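Local structure of YciF Bacterial Stress Response Protein (4ERU) at residues A[32-37]-A[87-92]; A[41-46]-A[154-159]; A[122-127]-A[134-139]. The protein is of unknown function but is named as a bacterial stress response protein, and its ferritin-like helix bundle carries two bound magnesium ions. One frame throughout, in Å; residues are numbered along the deposited sequence.

Contact 1 of 3, residues A[32-37]-A[87-92]. With MLT (D-malate), chain C.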
loop_
_atom_site.group_PDB
_atom_site.type_symbol
_atom_site.label_atom_id
_atom_site.label_comp_id
_atom_site.label_asym_id
_atom_site.label_seq_id
_atom_site.Cartn_x
_atom_site.Cartn_y
_atom_site.Cartn_z
ATOM N N PRO A 32 16.040 9.747 -6.455
ATOM C CA PRO A 32 16.890 10.959 -6.536
ATOM C C PRO A 32 16.113 12.267 -6.731
ATOM O O PRO A 32 16.425 13.288 -6.110
ATOM C CB PRO A 32 17.766 10.670 -7.765
ATOM C CG PRO A 32 17.884 9.166 -7.766
ATOM C CD PRO A 32 16.455 8.744 -7.456
ATOM N N LYS A 33 15.128 12.222 -7.616
ATOM C CA LYS A 33 14.266 13.356 -7.847
ATOM C C LYS A 33 13.468 13.732 -6.604
ATOM O O LYS A 33 13.316 14.924 -6.284
ATOM C CB LYS A 33 13.315 13.071 -8.999
ATOM C CG LYS A 33 12.179 14.046 -8.988
ATOM C CD LYS A 33 11.976 14.636 -10.311
ATOM C CE LYS A 33 10.936 13.903 -11.063
ATOM N NZ LYS A 33 10.227 14.996 -11.770
ATOM N N LEU A 34 12.967 12.717 -5.887
ATOM C CA LEU A 34 12.249 12.992 -4.648
ATOM C C LEU A 34 13.160 13.714 -3.655
ATOM O O LEU A 34 12.734 14.666 -2.994
ATOM C CB LEU A 34 11.667 11.701 -4.018
ATOM C CG LEU A 34 10.693 10.907 -4.882
ATOM C CD1 LEU A 34 10.049 9.705 -4.143
ATOM C CD2 LEU A 34 9.594 11.823 -5.474
ATOM N N ALA A 35 14.412 13.280 -3.560
ATOM C CA ALA A 35 15.327 13.917 -2.650
ATOM C C ALA A 35 15.548 15.378 -3.038
ATOM O O ALA A 35 15.615 16.228 -2.160
ATOM C CB ALA A 35 16.676 13.155 -2.568
ATOM N N ARG A 36 15.607 15.676 -4.342
ATOM C CA ARG A 36 15.875 17.072 -4.803
ATOM C C ARG A 36 14.671 17.961 -4.622
ATOM O O ARG A 36 14.816 19.149 -4.350
ATOM C CB ARG A 36 16.223 17.109 -6.297
ATOM C CG ARG A 36 17.481 16.432 -6.650
ATOM C CD ARG A 36 17.907 16.775 -8.082
ATOM N NE ARG A 36 16.972 16.373 -9.131
ATOM C CZ ARG A 36 16.918 15.184 -9.739
ATOM N NH1 ARG A 36 17.732 14.185 -9.415
ATOM N NH2 ARG A 36 16.021 14.989 -10.693
ATOM N N ALA A 37 13.484 17.363 -4.773
ATOM C CA ALA A 37 12.216 18.088 -4.808
ATOM C C ALA A 37 11.825 18.678 -3.463
ATOM O O ALA A 37 10.985 19.579 -3.387
ATOM C CB ALA A 37 11.106 17.193 -5.337
ATOM N N GLU A 87 2.246 9.361 -9.134
ATOM C CA GLU A 87 1.565 10.225 -8.138
ATOM C C GLU A 87 2.527 11.119 -7.369
ATOM O O GLU A 87 2.233 12.294 -7.162
ATOM C CB GLU A 87 0.699 9.415 -7.172
ATOM C CG GLU A 87 -0.449 8.654 -7.930
ATOM C CD GLU A 87 -1.569 8.094 -7.005
ATOM O OE1 GLU A 87 -1.496 8.295 -5.761
ATOM O OE2 GLU A 87 -2.522 7.454 -7.519
ATOM N N ALA A 88 3.684 10.578 -6.968
ATOM C CA ALA A 88 4.701 11.398 -6.308
ATOM C C ALA A 88 5.197 12.492 -7.261
ATOM O O ALA A 88 5.397 13.646 -6.838
ATOM C CB ALA A 88 5.861 10.544 -5.813
ATOM N N ASN A 89 5.377 12.148 -8.542
ATOM C CA ASN A 89 5.795 13.150 -9.521
ATOM C C ASN A 89 4.743 14.213 -9.783
ATOM O O ASN A 89 5.107 15.375 -9.986
ATOM C CB ASN A 89 6.305 12.514 -10.834
ATOM C CG ASN A 89 7.593 11.736 -10.623
ATOM O OD1 ASN A 89 8.400 12.079 -9.747
ATOM N ND2 ASN A 89 7.772 10.659 -11.381
ATOM N N GLU A 90 3.465 13.821 -9.788
ATOM C CA GLU A 90 2.363 14.780 -9.934
ATOM C C GLU A 90 2.329 15.745 -8.729
ATOM O O GLU A 90 2.055 16.930 -8.873
ATOM C CB GLU A 90 1.002 14.073 -10.097
ATOM C CG GLU A 90 -0.166 15.055 -10.498
ATOM C CD GLU A 90 -1.611 14.485 -10.300
ATOM O OE1 GLU A 90 -1.762 13.423 -9.635
ATOM O OE2 GLU A 90 -2.599 15.114 -10.800
ATOM N N VAL A 91 2.617 15.228 -7.542
ATOM C CA VAL A 91 2.733 16.067 -6.383
ATOM C C VAL A 91 3.761 17.176 -6.625
ATOM O O VAL A 91 3.492 18.343 -6.340
ATOM C CB VAL A 91 3.065 15.230 -5.106
ATOM C CG1 VAL A 91 3.645 16.110 -3.991
ATOM C CG2 VAL A 91 1.792 14.477 -4.639
ATOM N N ILE A 92 4.928 16.816 -7.146
ATOM C CA ILE A 92 5.979 17.809 -7.400
ATOM C C ILE A 92 5.535 18.893 -8.397
ATOM O O ILE A 92 5.748 20.084 -8.154
ATOM C CB ILE A 92 7.284 17.153 -7.861
ATOM C CG1 ILE A 92 7.805 16.182 -6.785
ATOM C CG2 ILE A 92 8.305 18.221 -8.231
ATOM C CD1 ILE A 92 8.870 15.181 -7.329
HETATM C C1 MLT C . 11.336 20.371 -9.271
HETATM O O1 MLT C . 10.227 20.641 -9.780
HETATM O O2 MLT C . 11.641 20.685 -8.100
HETATM C C2 MLT C . 12.344 19.636 -10.104
HETATM O O3 MLT C . 11.679 18.998 -11.200
HETATM C C3 MLT C . 13.038 18.582 -9.250
HETATM C C4 MLT C . 14.169 17.962 -10.035
HETATM O O4 MLT C . 13.894 17.110 -10.907
HETATM O O5 MLT C . 15.336 18.324 -9.781
#
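Ile92 reaches out of helix 79-93 and sets its CD1 methyl among Lys33, Leu34 and Ala37 of helix 9-37, joining two helices of a ferritin-like bundle. The segments run in nearly the same direction, 27° apart, with their axes 10.9 Å from each other at the closest. The tight part is apolar. CG1 of Ile92 stands anti to its own carbonyl carbon (chi1 -60°), and CD1, carried beyond it, comes 3.6 Å from Ala37 CB; the small alanine leaves room for that methyl. Leu34 meets the isoleucine at about a right angle, its CD2 lying 3.9 Å from Ile92 CD1 and 4.0 Å from Ala88 CB, so one leucine methyl serves two partners. Behind this core Ala88 and Ile92 touch helix 99-130 at Ala108 and Arg101, and Leu34 rests on Phe47 of helix 41-66.

The partly exposed side is looser and polar. Lys33 spans the gap with a long chain bent at chi2, chi3 and chi4: its CG lies 3.9 Å from Ile92 CD1, while CE lies 3.4 Å from Asn89 OD1, a methylene that the neighbouring ammonium probably polarises, set against a carbonyl oxygen. No hydrogen bond links the two segments here.

D-malate occupies the pocket at this edge, which Arg101 completes. Ile92 CG2 lies against O1 of the C1 carboxylate of the malate, giving the ligand an apolar wall, and Lys33 CD approaches O4 of the C4 carboxylate. Arg36, with CA of Lys33 against one guanidinium face, presents two N-H groups to that C4 carboxylate: NH2 bonds O4 at 3.0 Å, and NE donates to O5 at 2.6 Å, nearly straight at 172°.

Contact 2 of 3, residues A[41-46]-A[154-159]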
loop_
_atom_site.group_PDB
_atom_site.type_symbol
_atom_site.label_atom_id
_atom_site.label_comp_id
_atom_site.label_asym_id
_atom_site.label_seq_id
_atom_site.Cartn_x
_atom_site.Cartn_y
_atom_site.Cartn_z
ATOM N N GLU A 41 15.737 19.586 4.605
ATOM C CA GLU A 41 16.954 18.782 4.612
ATOM C C GLU A 41 16.767 17.381 5.195
ATOM O O GLU A 41 17.228 16.404 4.605
ATOM C CB GLU A 41 18.092 19.522 5.327
ATOM C CG GLU A 41 19.175 20.014 4.375
ATOM C CD GLU A 41 19.804 18.877 3.599
ATOM O OE1 GLU A 41 20.274 17.899 4.229
ATOM O OE2 GLU A 41 19.826 18.958 2.354
ATOM N N LYS A 42 16.093 17.289 6.340
ATOM C CA LYS A 42 15.808 15.998 6.963
ATOM C C LYS A 42 15.032 15.014 6.055
ATOM O O LYS A 42 15.333 13.814 6.038
ATOM C CB LYS A 42 15.074 16.173 8.295
ATOM C CG LYS A 42 15.985 16.322 9.515
ATOM C CD LYS A 42 15.182 16.206 10.812
ATOM C CE LYS A 42 14.258 17.417 11.022
ATOM N NZ LYS A 42 12.905 17.025 11.549
ATOM N N LEU A 43 14.052 15.516 5.315
ATOM C CA LEU A 43 13.290 14.676 4.398
ATOM C C LEU A 43 14.172 14.318 3.198
ATOM O O LEU A 43 14.144 13.198 2.686
ATOM C CB LEU A 43 12.011 15.377 3.933
ATOM C CG LEU A 43 11.112 14.645 2.913
ATOM C CD1 LEU A 43 10.751 13.209 3.350
ATOM C CD2 LEU A 43 9.847 15.451 2.598
ATOM N N SER A 44 14.978 15.286 2.781
ATOM C CA SER A 44 15.931 15.079 1.714
ATOM C C SER A 44 16.879 13.932 2.116
ATOM O O SER A 44 17.108 13.000 1.333
ATOM C CB SER A 44 16.682 16.375 1.460
ATOM O OG SER A 44 17.289 16.350 0.191
ATOM N N GLN A 45 17.390 13.977 3.350
ATOM C CA GLN A 45 18.266 12.922 3.834
ATOM C C GLN A 45 17.567 11.563 3.930
ATOM O O GLN A 45 18.191 10.549 3.691
ATOM C CB GLN A 45 18.884 13.278 5.187
ATOM C CG GLN A 45 20.056 14.284 5.079
ATOM C CD GLN A 45 20.379 14.996 6.413
ATOM O OE1 GLN A 45 19.860 14.627 7.480
ATOM N NE2 GLN A 45 21.231 16.024 6.351
ATOM N N ALA A 46 16.286 11.554 4.292
ATOM C CA ALA A 46 15.540 10.311 4.437
ATOM C C ALA A 46 15.403 9.676 3.067
ATOM O O ALA A 46 15.541 8.465 2.938
ATOM C CB ALA A 46 14.153 10.563 5.048
ATOM N N THR A 154 6.540 8.666 9.136
ATOM C CA THR A 154 5.512 9.183 10.046
ATOM C C THR A 154 6.085 10.264 10.988
ATOM O O THR A 154 5.491 11.351 11.149
ATOM C CB THR A 154 4.807 8.049 10.812
ATOM O OG1 THR A 154 4.031 7.271 9.887
ATOM C CG2 THR A 154 3.883 8.588 11.908
ATOM N N ASP A 155 7.251 9.983 11.580
ATOM C CA ASP A 155 7.972 10.984 12.369
ATOM C C ASP A 155 8.130 12.302 11.628
ATOM O O ASP A 155 7.775 13.364 12.175
ATOM C CB ASP A 155 9.342 10.465 12.831
ATOM C CG ASP A 155 9.271 9.810 14.205
ATOM O OD1 ASP A 155 8.149 9.657 14.760
ATOM O OD2 ASP A 155 10.335 9.440 14.734
ATOM N N LEU A 156 8.612 12.245 10.379
ATOM C CA LEU A 156 8.700 13.455 9.552
ATOM C C LEU A 156 7.336 14.085 9.240
ATOM O O LEU A 156 7.225 15.312 9.248
ATOM C CB LEU A 156 9.509 13.219 8.268
ATOM C CG LEU A 156 10.995 12.876 8.489
ATOM C CD1 LEU A 156 11.607 12.436 7.188
ATOM C CD2 LEU A 156 11.775 14.036 9.066
ATOM N N ALA A 157 6.303 13.276 8.984
ATOM C CA ALA A 157 4.946 13.832 8.715
ATOM C C ALA A 157 4.447 14.693 9.895
ATOM O O ALA A 157 3.910 15.807 9.718
ATOM C CB ALA A 157 3.921 12.702 8.424
ATOM N N VAL A 158 4.602 14.138 11.094
ATOM C CA VAL A 158 4.182 14.775 12.336
ATOM C C VAL A 158 5.077 15.980 12.694
ATOM O O VAL A 158 4.594 16.995 13.156
ATOM C CB VAL A 158 4.117 13.727 13.488
ATOM C CG1 VAL A 158 3.934 14.407 14.820
ATOM C CG2 VAL A 158 2.983 12.726 13.227
ATOM N N SER A 159 6.372 15.855 12.445
ATOM C CA SER A 159 7.349 16.932 12.589
ATOM C C SER A 159 7.227 18.094 11.573
ATOM O O SER A 159 7.862 19.138 11.749
ATOM C CB SER A 159 8.734 16.316 12.457
ATOM O OG SER A 159 9.751 17.263 12.684
#
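Leu156 has CG anti to its carbonyl carbon (chi1 -64°), and Leu43, across from it, has CG anti to the backbone N (chi1 178°); in these conformations the leucines bring their CD1 methyls to 4.0 Å. The two branches of Leu156 have different work. CD1 points into the buried side, packing on Ala46 CB at 3.8 Å and on the CA of Leu43, while CD2 turns to the outer side and lies 4.0 Å from Lys42 CB. Alanine suits position 46 because a single methyl is all that is needed where Leu156 CD1 comes so near.

Lysine suits the exposed margin: the Lys42 methylenes lie against the leucine while NZ stays at the edge of the contact. The chain bends at chi3 and chi4, and Lys42 NZ comes within 4.0 Å of Leu156 CD2 and 3.4 Å of Ser159 OG.

Ile106 of helix 99-130 lies against both Leu43 and Leu156, closing the inner side of the contact. On another side of segment 154-159, Ala157 and Val158 pack on Thr125 of the second subunit. The segments are antiparallel, 165° between their directions, with axes 10.9 Å apart: a leucine from one helix fitted against leucine and alanine of its neighbour, as in the antiparallel helix pairs of a ferritin-like bundle.

Contact 3 of 3, residues A[122-127]-A[134-139]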
loop_
_atom_site.group_PDB
_atom_site.type_symbol
_atom_site.label_atom_id
_atom_site.label_comp_id
_atom_site.label_asym_id
_atom_site.label_seq_id
_atom_site.Cartn_x
_atom_site.Cartn_y
_atom_site.Cartn_z
ATOM N N THR A 122 3.642 -10.948 2.364
ATOM C CA THR A 122 3.167 -12.101 1.608
ATOM C C THR A 122 4.325 -13.033 1.185
ATOM O O THR A 122 4.226 -14.250 1.341
ATOM C CB THR A 122 2.359 -11.680 0.340
ATOM O OG1 THR A 122 1.161 -11.016 0.746
ATOM C CG2 THR A 122 1.973 -12.907 -0.476
ATOM N N LEU A 123 5.401 -12.468 0.641
ATOM C CA LEU A 123 6.626 -13.230 0.288
ATOM C C LEU A 123 7.219 -14.030 1.467
ATOM O O LEU A 123 7.627 -15.184 1.295
ATOM C CB LEU A 123 7.674 -12.297 -0.330
ATOM C CG LEU A 123 7.308 -11.832 -1.750
ATOM C CD1 LEU A 123 8.200 -10.690 -2.291
ATOM C CD2 LEU A 123 7.317 -13.031 -2.743
ATOM N N ALA A 124 7.276 -13.422 2.654
ATOM C CA ALA A 124 7.798 -14.126 3.797
ATOM C C ALA A 124 6.869 -15.318 4.151
ATOM O O ALA A 124 7.354 -16.435 4.361
ATOM C CB ALA A 124 7.996 -13.205 4.975
ATOM N N THR A 125 5.554 -15.090 4.138
ATOM C CA THR A 125 4.572 -16.174 4.333
ATOM C C THR A 125 4.766 -17.344 3.352
ATOM O O THR A 125 4.868 -18.511 3.759
ATOM C CB THR A 125 3.110 -15.641 4.303
ATOM O OG1 THR A 125 2.907 -14.802 5.447
ATOM C CG2 THR A 125 2.078 -16.809 4.354
ATOM N N LEU A 126 4.822 -17.045 2.070
ATOM C CA LEU A 126 4.981 -18.074 1.072
ATOM C C LEU A 126 6.367 -18.729 1.152
ATOM O O LEU A 126 6.483 -19.914 0.901
ATOM C CB LEU A 126 4.759 -17.507 -0.322
ATOM C CG LEU A 126 3.407 -16.855 -0.606
ATOM C CD1 LEU A 126 3.402 -16.361 -2.063
ATOM C CD2 LEU A 126 2.243 -17.786 -0.328
ATOM N N ALA A 127 7.408 -17.954 1.477
ATOM C CA ALA A 127 8.733 -18.542 1.639
ATOM C C ALA A 127 8.734 -19.596 2.741
ATOM O O ALA A 127 9.266 -20.680 2.533
ATOM C CB ALA A 127 9.826 -17.496 1.879
ATOM N N LYS A 134 16.476 -19.715 3.683
ATOM C CA LYS A 134 17.337 -18.566 3.470
ATOM C C LYS A 134 16.526 -17.338 2.974
ATOM O O LYS A 134 16.706 -16.231 3.484
ATOM C CB LYS A 134 18.498 -18.932 2.539
ATOM C CG LYS A 134 19.618 -17.873 2.409
ATOM C CD LYS A 134 20.203 -17.344 3.761
ATOM C CE LYS A 134 21.257 -18.303 4.398
ATOM N NZ LYS A 134 22.454 -17.598 5.017
ATOM N N ALA A 135 15.626 -17.543 2.013
ATOM C CA ALA A 135 14.748 -16.469 1.562
ATOM C C ALA A 135 13.986 -15.887 2.766
ATOM O O ALA A 135 13.990 -14.671 2.964
ATOM C CB ALA A 135 13.786 -16.970 0.471
ATOM N N LEU A 136 13.405 -16.761 3.587
ATOM C CA LEU A 136 12.642 -16.331 4.756
ATOM C C LEU A 136 13.397 -15.312 5.581
ATOM O O LEU A 136 12.872 -14.235 5.828
ATOM C CB LEU A 136 12.182 -17.491 5.659
ATOM C CG LEU A 136 11.241 -17.093 6.820
ATOM C CD1 LEU A 136 9.946 -16.357 6.314
ATOM C CD2 LEU A 136 10.859 -18.263 7.768
ATOM N N LYS A 137 14.621 -15.632 5.995
ATOM C CA LYS A 137 15.389 -14.658 6.781
ATOM C C LYS A 137 15.715 -13.372 6.006
ATOM O O LYS A 137 15.657 -12.293 6.585
ATOM C CB LYS A 137 16.615 -15.284 7.487
ATOM C CG LYS A 137 17.948 -15.231 6.761
ATOM C CD LYS A 137 19.116 -15.831 7.622
ATOM C CE LYS A 137 19.677 -14.817 8.618
ATOM N NZ LYS A 137 20.349 -13.652 7.909
ATOM N N LEU A 138 16.044 -13.472 4.712
ATOM C CA LEU A 138 16.278 -12.266 3.914
ATOM C C LEU A 138 15.010 -11.385 3.770
ATOM O O LEU A 138 15.059 -10.156 3.948
ATOM C CB LEU A 138 16.897 -12.603 2.549
ATOM C CG LEU A 138 18.289 -13.249 2.656
ATOM C CD1 LEU A 138 18.596 -13.994 1.371
ATOM C CD2 LEU A 138 19.396 -12.204 2.987
ATOM N N LEU A 139 13.886 -12.030 3.472
ATOM C CA LEU A 139 12.618 -11.329 3.288
ATOM C C LEU A 139 12.194 -10.655 4.569
ATOM O O LEU A 139 11.742 -9.498 4.527
ATOM C CB LEU A 139 11.523 -12.265 2.776
ATOM C CG LEU A 139 11.717 -12.719 1.322
ATOM C CD1 LEU A 139 10.960 -14.034 1.062
ATOM C CD2 LEU A 139 11.361 -11.627 0.239
#
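Leu139 and Leu136 reach across to helix 99-130 in two different conformations. Leu139 has CG anti to its carbonyl carbon (chi1 -70°), and its two methyls have different partners: CD2 lies 3.8 Å from Leu123 CB, and CD1 lies 3.7 Å from Ala127 CB while also touching the carbonyl oxygen of Leu123. The Leu123 and Leu139 side chains meet at about a right angle. In Leu136, CG is instead anti to the backbone N (chi1 -174°), and CD1 comes to Ala124, 3.9 Å from its CB and 3.2 Å from its backbone O. The leucine thus covers the helix backbone as well as a side chain.

Alanines make this closeness possible. The CA atoms of Ala124 and Leu136 are 5.4 Å apart, and the axes come within 8.7 Å, because a lone methyl takes up little depth. Ala127 CB fits beside Ala135 CB at 4.2 Å and lies 4.0 Å from the backbone N of Leu136. No hydrogen bond crosses the contact, which is held by apolar packing.

The two antiparallel segments, 159° apart in direction, flank the short connection between helices 99-130 and 133-159, making a helical hairpin. Helix 9-37 covers Leu123 with Phe13 and Thr20, while Ile64 of helix 41-66 lies on Ala135 and Leu139; Thr122 packs on Ala107 of the second subunit.

In the fold
The three contacts stand at the two ends of one helix bundle. Contacts 1 and 2 are neighbours, with centres 14 Å apart, and touch directly where Ser44 OG lies 2.9 Å from Ala35 O, a probable hydrogen bond between helices 9-37 and 41-66. Contact 3 lies on the other side of the chain's centre, 31 Å from contact 1 and 29 Å from contact 2 between centres, although it shares helix 133-159 with contact 2. Contact 1 lines the D-malate pocket; the Leu43 side chain of contact 2 is about 12 Å from the ligand. The magnesium sites, which include Glu24, His50, Glu113 and Glu146, lie between the ends, about 10 Å from the side chains of Leu34 and Leu139 and about 11 Å from Ala46.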